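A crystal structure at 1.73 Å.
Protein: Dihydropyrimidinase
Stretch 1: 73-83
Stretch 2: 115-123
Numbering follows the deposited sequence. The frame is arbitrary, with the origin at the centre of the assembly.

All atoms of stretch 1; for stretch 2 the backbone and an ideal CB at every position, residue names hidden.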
ATOM      1  N   ASN A  73       8.095  36.104  24.405  1.00 12.27           N
ATOM      2  CA  ASN A  73       8.354  35.396  25.656  1.00 12.87           C
ATOM      3  C   ASN A  73       7.042  34.851  26.203  1.00 14.40           C
ATOM      4  O   ASN A  73       6.047  34.776  25.467  1.00 12.53           O
ATOM      5  CB  ASN A  73       9.070  36.317  26.669  1.00 13.97           C
ATOM      6  CG  ASN A  73       8.254  37.569  27.051  1.00 17.20           C
ATOM      7  OD1 ASN A  73       8.782  38.510  27.707  1.00 23.79           O
ATOM      8  ND2 ASN A  73       7.021  37.615  26.671  1.00 13.02           N
ATOM      9  N   PHE A  74       7.048  34.351  27.439  1.00 12.37           N
ATOM     10  CA  PHE A  74       5.809  33.746  27.955  1.00 12.48           C
ATOM     11  C   PHE A  74       4.698  34.739  28.135  1.00 15.64           C
ATOM     12  O   PHE A  74       3.550  34.390  27.959  1.00 17.07           O
ATOM     13  CB  PHE A  74       6.038  32.927  29.228  1.00 12.53           C
ATOM     14  CG  PHE A  74       6.416  31.511  28.939  1.00 10.04           C
ATOM     15  CD1 PHE A  74       7.711  31.207  28.508  1.00 12.08           C
ATOM     16  CD2 PHE A  74       5.461  30.486  29.036  1.00 12.75           C
ATOM     17  CE1 PHE A  74       8.102  29.891  28.174  1.00 12.95           C
ATOM     18  CE2 PHE A  74       5.804  29.165  28.628  1.00 11.40           C
ATOM     19  CZ  PHE A  74       7.128  28.854  28.238  1.00 10.41           C
ATOM     20  N   PHE A  75       5.031  36.018  28.389  1.00 10.92           N
ATOM     21  CA  PHE A  75       3.986  37.032  28.483  1.00 12.59           C
ATOM     22  C   PHE A  75       3.382  37.329  27.081  1.00 11.15           C
ATOM     23  O   PHE A  75       2.178  37.219  26.888  1.00 13.02           O
ATOM     24  CB  PHE A  75       4.532  38.337  29.117  1.00 10.74           C
ATOM     25  CG  PHE A  75       3.513  39.435  29.208  1.00 12.94           C
ATOM     26  CD1 PHE A  75       3.689  40.599  28.464  1.00 15.86           C
ATOM     27  CD2 PHE A  75       2.335  39.255  29.922  1.00 13.46           C
ATOM     28  CE1 PHE A  75       2.738  41.625  28.490  1.00 17.53           C
ATOM     29  CE2 PHE A  75       1.356  40.294  29.976  1.00 14.11           C
ATOM     30  CZ  PHE A  75       1.567  41.472  29.228  1.00 15.84           C
ATOM     31  N   THR A  76       4.203  37.814  26.158  1.00 10.89           N
ATOM     32  CA  THR A  76       3.651  38.247  24.854  1.00 13.53           C
ATOM     33  C   THR A  76       3.090  37.053  24.074  1.00 11.02           C
ATOM     34  O   THR A  76       2.094  37.201  23.346  1.00 13.13           O
ATOM     35  CB  THR A  76       4.636  39.048  23.972  1.00 12.48           C
ATOM     36  OG1 THR A  76       5.742  38.228  23.594  1.00 13.07           O
ATOM     37  CG2 THR A  76       5.172  40.361  24.743  1.00 12.40           C
ATOM     38  N   GLY A  77       3.766  35.905  24.179  1.00 12.83           N
ATOM     39  CA  GLY A  77       3.320  34.735  23.417  1.00 11.93           C
ATOM     40  C   GLY A  77       1.970  34.214  23.917  1.00 11.99           C
ATOM     41  O   GLY A  77       1.104  33.830  23.104  1.00 12.80           O
ATOM     42  N   THR A  78       1.779  34.161  25.230  1.00 11.26           N
ATOM     43  CA  THR A  78       0.469  33.712  25.765  1.00 11.50           C
ATOM     44  C   THR A  78      -0.608  34.751  25.532  1.00 11.31           C
ATOM     45  O   THR A  78      -1.767  34.415  25.300  1.00 10.77           O
ATOM     46  CB  THR A  78       0.505  33.284  27.267  1.00 10.34           C
ATOM     47  OG1 THR A  78       0.905  34.381  28.105  1.00 10.91           O
ATOM     48  CG2 THR A  78       1.445  32.096  27.439  1.00 11.22           C
ATOM     49  N   LYS A  79      -0.233  36.045  25.540  1.00 11.18           N
ATOM     50  CA  LYS A  79      -1.247  37.065  25.276  1.00 12.74           C
ATOM     51  C   LYS A  79      -1.714  36.941  23.812  1.00 12.66           C
ATOM     52  O   LYS A  79      -2.918  37.034  23.510  1.00 11.50           O
ATOM     53  CB  LYS A  79      -0.717  38.487  25.575  1.00 15.14           C
ATOM     54  CG  LYS A  79      -1.693  39.570  25.286  1.00 18.24           C
ATOM     55  CD  LYS A  79      -1.324  40.855  26.101  1.00 19.37           C
ATOM     56  CE  LYS A  79       0.134  41.256  25.809  1.00 22.66           C
ATOM     57  NZ  LYS A  79       0.322  41.862  24.481  1.00 21.38           N
ATOM     58  N   ALA A  80      -0.765  36.714  22.901  1.00 11.10           N
ATOM     59  CA  ALA A  80      -1.091  36.583  21.489  1.00 14.53           C
ATOM     60  C   ALA A  80      -1.949  35.309  21.264  1.00 11.58           C
ATOM     61  O   ALA A  80      -2.919  35.322  20.533  1.00 11.93           O
ATOM     62  CB  ALA A  80       0.210  36.503  20.677  1.00 12.63           C
ATOM     63  N   ALA A  81      -1.605  34.233  21.954  1.00 11.82           N
ATOM     64  CA  ALA A  81      -2.411  32.999  21.876  1.00 12.16           C
ATOM     65  C   ALA A  81      -3.842  33.314  22.293  1.00 12.58           C
ATOM     66  O   ALA A  81      -4.798  32.914  21.608  1.00 11.93           O
ATOM     67  CB  ALA A  81      -1.822  31.913  22.812  1.00 11.22           C
ATOM     68  N   ALA A  82      -3.997  34.027  23.405  1.00 10.21           N
ATOM     69  CA  ALA A  82      -5.351  34.324  23.914  1.00 10.20           C
ATOM     70  C   ALA A  82      -6.125  35.197  22.909  1.00 12.59           C
ATOM     71  O   ALA A  82      -7.296  34.943  22.619  1.00 11.25           O
ATOM     72  CB  ALA A  82      -5.280  35.037  25.296  1.00 10.92           C
ATOM     73  N   PHE A  83      -5.476  36.215  22.338  1.00 12.14           N
ATOM     74  CA  PHE A  83      -6.195  37.008  21.338  1.00 12.25           C
ATOM     75  C   PHE A  83      -6.648  36.114  20.175  1.00 11.88           C
ATOM     76  O   PHE A  83      -7.531  36.518  19.421  1.00 13.27           O
ATOM     77  CB  PHE A  83      -5.339  38.155  20.825  1.00  9.78           C
ATOM     78  CG  PHE A  83      -5.450  39.405  21.673  1.00 11.74           C
ATOM     79  CD1 PHE A  83      -4.405  39.757  22.542  1.00 14.23           C
ATOM     80  CD2 PHE A  83      -6.579  40.234  21.583  1.00 13.72           C
ATOM     81  CE1 PHE A  83      -4.469  40.946  23.281  1.00 18.12           C
ATOM     82  CE2 PHE A  83      -6.694  41.400  22.376  1.00 14.68           C
ATOM     83  CZ  PHE A  83      -5.621  41.777  23.193  1.00 15.99           C
ATOM     84  N   UNK A 115       4.502  35.408  34.392  1.00 15.35           N
ATOM     85  CA  UNK A 115       4.494  36.050  33.065  1.00 15.21           C
ATOM     86  C   UNK A 115       3.342  35.537  32.165  1.00 14.38           C
ATOM     87  O   UNK A 115       2.615  36.311  31.566  1.00 13.96           O
ATOM     88  CB  UNK A 115       5.835  35.807  32.370  1.00 15.21           C
ATOM     89  N   UNK A 116       3.073  34.233  32.191  1.00 14.38           N
ATOM     90  CA  UNK A 116       1.972  33.668  31.355  1.00 11.98           C
ATOM     91  C   UNK A 116       0.579  34.190  31.747  1.00 15.05           C
ATOM     92  O   UNK A 116       0.312  34.394  32.967  1.00 12.91           O
ATOM     93  CB  UNK A 116       1.975  32.142  31.461  1.00 11.98           C
ATOM     94  N   UNK A 117      -0.248  34.524  30.747  1.00 10.20           N
ATOM     95  CA  UNK A 117      -1.580  35.085  31.002  1.00 11.63           C
ATOM     96  C   UNK A 117      -2.640  34.012  30.843  1.00 11.72           C
ATOM     97  O   UNK A 117      -3.779  34.213  31.252  1.00 12.72           O
ATOM     98  CB  UNK A 117      -1.869  36.256  30.061  1.00 11.63           C
ATOM     99  N   UNK A 118      -2.229  32.859  30.310  1.00 12.51           N
ATOM    100  CA  UNK A 118      -3.109  31.687  30.264  1.00  9.25           C
ATOM    101  C   UNK A 118      -2.298  30.460  30.618  1.00  9.83           C
ATOM    102  O   UNK A 118      -1.088  30.539  30.900  1.00 13.37           O
ATOM    103  CB  UNK A 118      -3.761  31.528  28.889  1.00  9.25           C
ATOM    104  N   UNK A 119      -2.971  29.304  30.719  1.00 11.98           N
ATOM    105  CA  UNK A 119      -2.362  28.148  31.337  1.00  8.39           C
ATOM    106  C   UNK A 119      -1.370  27.451  30.407  1.00 10.81           C
ATOM    107  O   UNK A 119      -1.466  27.587  29.180  1.00 11.70           O
ATOM    108  CB  UNK A 119      -3.448  27.164  31.777  1.00  8.39           C
ATOM    109  N   UNK A 120      -0.419  26.715  30.988  1.00 11.36           N
ATOM    110  CA  UNK A 120       0.682  26.147  30.184  1.00 10.13           C
ATOM    111  C   UNK A 120       1.134  24.828  30.772  1.00 10.40           C
ATOM    112  O   UNK A 120       1.246  24.683  32.013  1.00 11.40           O
ATOM    113  CB  UNK A 120       1.863  27.116  30.107  1.00 10.13           C
ATOM    114  N   UNK A 121       1.549  23.922  29.892  1.00 11.42           N
ATOM    115  CA  UNK A 121       2.282  22.774  30.337  1.00 10.54           C
ATOM    116  C   UNK A 121       3.604  22.773  29.627  1.00 10.76           C
ATOM    117  O   UNK A 121       3.875  23.669  28.775  1.00 11.98           O
ATOM    118  CB  UNK A 121       1.509  21.477  30.090  1.00 10.54           C
ATOM    119  N   UNK A 122       4.449  21.796  29.970  1.00 11.86           N
ATOM    120  CA  UNK A 122       5.694  21.591  29.250  1.00  9.77           C
ATOM    121  C   UNK A 122       5.780  20.177  28.686  1.00  9.47           C
ATOM    122  O   UNK A 122       5.454  19.205  29.375  1.00 11.76           O
ATOM    123  CB  UNK A 122       6.887  21.868  30.167  1.00  9.77           C
ATOM    124  N   UNK A 123       6.377  20.056  27.483  1.00 10.26           N
ATOM    125  CA  UNK A 123       7.005  18.784  27.045  1.00  9.34           C
ATOM    126  C   UNK A 123       8.490  18.819  27.433  1.00 11.38           C
ATOM    127  O   UNK A 123       9.055  19.889  27.624  1.00 10.36           O
ATOM    128  CB  UNK A 123       6.844  18.573  25.538  1.00  9.34           C
TER

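Position 115 lies beside the first turn of the helix, with its CA 4.7 Å from the CA of Phe-75. CA-to-CB points sideways. The ideal CB is 4.1 Å from Phe-75 N and 4.3 Å from Phe-74 CB. No charge of stretch 1 waits here, so any side chain that can run past the helix would suit, polar or apolar. The residue is Lys-115. Its CB packs against the CB atoms of Phe-74 and Phe-75, both at 4.3 Å. The end of the chain leads away, and NZ is hydrogen-bonded elsewhere in the structure. The backbone contributes too: Lys-115 O lies at the edge of the Phe-75 ring, 3.4 Å from Phe-75 CD2, and accepts a CA-H...O contact from Phe-75 CA at 3.5 Å.

At position 116 phi/psi is -64/137, an extended shape open to most residues. The ideal CB points sideways, 4.1 Å from Thr-78 CG2 and 4.5 Å from Phe-74 O. A small or medium apolar side chain would fit. The residue is Ala-116, whose CB touches the Thr-78 methyl CG2 at 4.1 Å.

Position 117 has a backbone N within reach of Thr-78 OG1, a contact that needs no particular side chain but excludes proline, which lacks the N-H. The ideal CB points sideways, 3.9 Å from Thr-78 OG1 and 5.2 Å from Phe-75 CD2. An apolar side chain such as valine, isoleucine or leucine could use the nearby ring. The residue is Val-117, rotamer m. CG1 meets the Phe-75 ring, 3.6 Å from CE2, while CG2 lies 3.6 Å from Lys-79 N. Val-117 N donates to Thr-78 OG1 at 2.9 Å, with a nearly straight angle of 168°. Thr-78 OG1 in turn donates to Phe-74 O at 2.6 Å, so one hydroxyl relays between the loop and the helix backbone.

Position 118 points toward the helix. The ideal CB is 4.9 Å from Thr-78 CB and 5.2 Å from Ala-82 CB. Ala-81 and Ala-82 leave an apolar hollow with room for a medium-sized apolar side chain; leucine, isoleucine or methionine would be reasonable. The residue is Ile-118. CG1 reaches Thr-78 CB at 3.7 Å, CG2 lies 4.2 Å from Ala-82 CB, and CD1 is 4.5 Å from Ala-81 CB.

Position 119 begins the strand and points away, so stretch 1 sets no preference. It is Asp-119, with both carboxylate oxygens hydrogen-bonded elsewhere in the structure.

Position 120 points toward stretch 1, with the ideal CB 4.7 Å from Phe-74 CE2. Many side chains would suit. The residue is Tyr-120; its side chain makes no close contact with the helix.

Position 121 points away and is unconstrained here; it is Gly-121.

Position 122 points sideways, beyond the reach of a short side chain. A long apolar one could approach the Phe-74 ring. Phe-122 does so: its ring edge faces Phe-74 CZ, which is 4.0 Å from Phe-122 CE1.

Position 123 is out of reach; it is His-123.

Stretch 2, residues 115-123: KAVIDYGFH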
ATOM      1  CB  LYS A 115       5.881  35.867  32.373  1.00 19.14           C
ATOM      2  CG  LYS A 115       7.062  36.423  33.180  1.00 23.85           C
ATOM      3  CD  LYS A 115       8.448  35.928  32.692  1.00 31.28           C
ATOM      4  CE  LYS A 115       9.241  35.278  33.879  1.00 31.30           C
ATOM      5  NZ  LYS A 115      10.729  35.257  33.759  1.00 35.96           N
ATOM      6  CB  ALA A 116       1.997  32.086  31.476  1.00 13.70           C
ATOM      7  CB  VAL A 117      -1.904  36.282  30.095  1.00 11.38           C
ATOM      8  CG1 VAL A 117      -0.752  37.331  30.178  1.00 11.81           C
ATOM      9  CG2 VAL A 117      -2.109  35.852  28.631  1.00 12.76           C
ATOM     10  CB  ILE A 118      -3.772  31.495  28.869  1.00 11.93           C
ATOM     11  CG1 ILE A 118      -2.769  31.741  27.762  1.00 16.64           C
ATOM     12  CG2 ILE A 118      -4.880  32.512  28.644  1.00 14.28           C
ATOM     13  CD1 ILE A 118      -2.300  30.614  27.062  1.00 16.39           C
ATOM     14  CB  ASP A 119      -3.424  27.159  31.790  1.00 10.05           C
ATOM     15  CG  ASP A 119      -4.187  27.666  32.997  1.00 13.54           C
ATOM     16  OD1 ASP A 119      -3.885  28.818  33.425  1.00 13.36           O
ATOM     17  OD2 ASP A 119      -5.072  26.957  33.521  1.00 12.62           O
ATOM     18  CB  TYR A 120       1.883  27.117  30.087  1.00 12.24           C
ATOM     19  CG  TYR A 120       2.406  27.585  31.444  1.00 10.29           C
ATOM     20  CD1 TYR A 120       1.782  28.651  32.132  1.00  9.90           C
ATOM     21  CD2 TYR A 120       3.542  26.965  32.029  1.00 11.11           C
ATOM     22  CE1 TYR A 120       2.199  29.016  33.445  1.00 10.29           C
ATOM     23  CE2 TYR A 120       3.970  27.331  33.307  1.00 13.85           C
ATOM     24  CZ  TYR A 120       3.331  28.379  33.988  1.00 13.01           C
ATOM     25  OH  TYR A 120       3.780  28.718  35.259  1.00 14.40           O
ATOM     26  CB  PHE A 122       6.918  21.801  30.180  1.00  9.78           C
ATOM     27  CG  PHE A 122       7.024  23.198  30.748  1.00 11.19           C
ATOM     28  CD1 PHE A 122       6.781  24.338  29.949  1.00 12.77           C
ATOM     29  CD2 PHE A 122       7.371  23.372  32.086  1.00 13.52           C
ATOM     30  CE1 PHE A 122       6.783  25.580  30.482  1.00 15.18           C
ATOM     31  CE2 PHE A 122       7.377  24.664  32.648  1.00 16.45           C
ATOM     32  CZ  PHE A 122       7.126  25.758  31.849  1.00 14.60           C
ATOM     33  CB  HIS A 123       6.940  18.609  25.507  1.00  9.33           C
ATOM     34  CG  HIS A 123       5.634  18.994  24.888  1.00  9.60           C
ATOM     35  ND1 HIS A 123       4.477  18.226  25.002  1.00  9.42           N
ATOM     36  CD2 HIS A 123       5.330  20.030  24.065  1.00 10.71           C
ATOM     37  CE1 HIS A 123       3.530  18.792  24.266  1.00 11.70           C
ATOM     38  NE2 HIS A 123       4.005  19.927  23.758  1.00 11.22           N
TER
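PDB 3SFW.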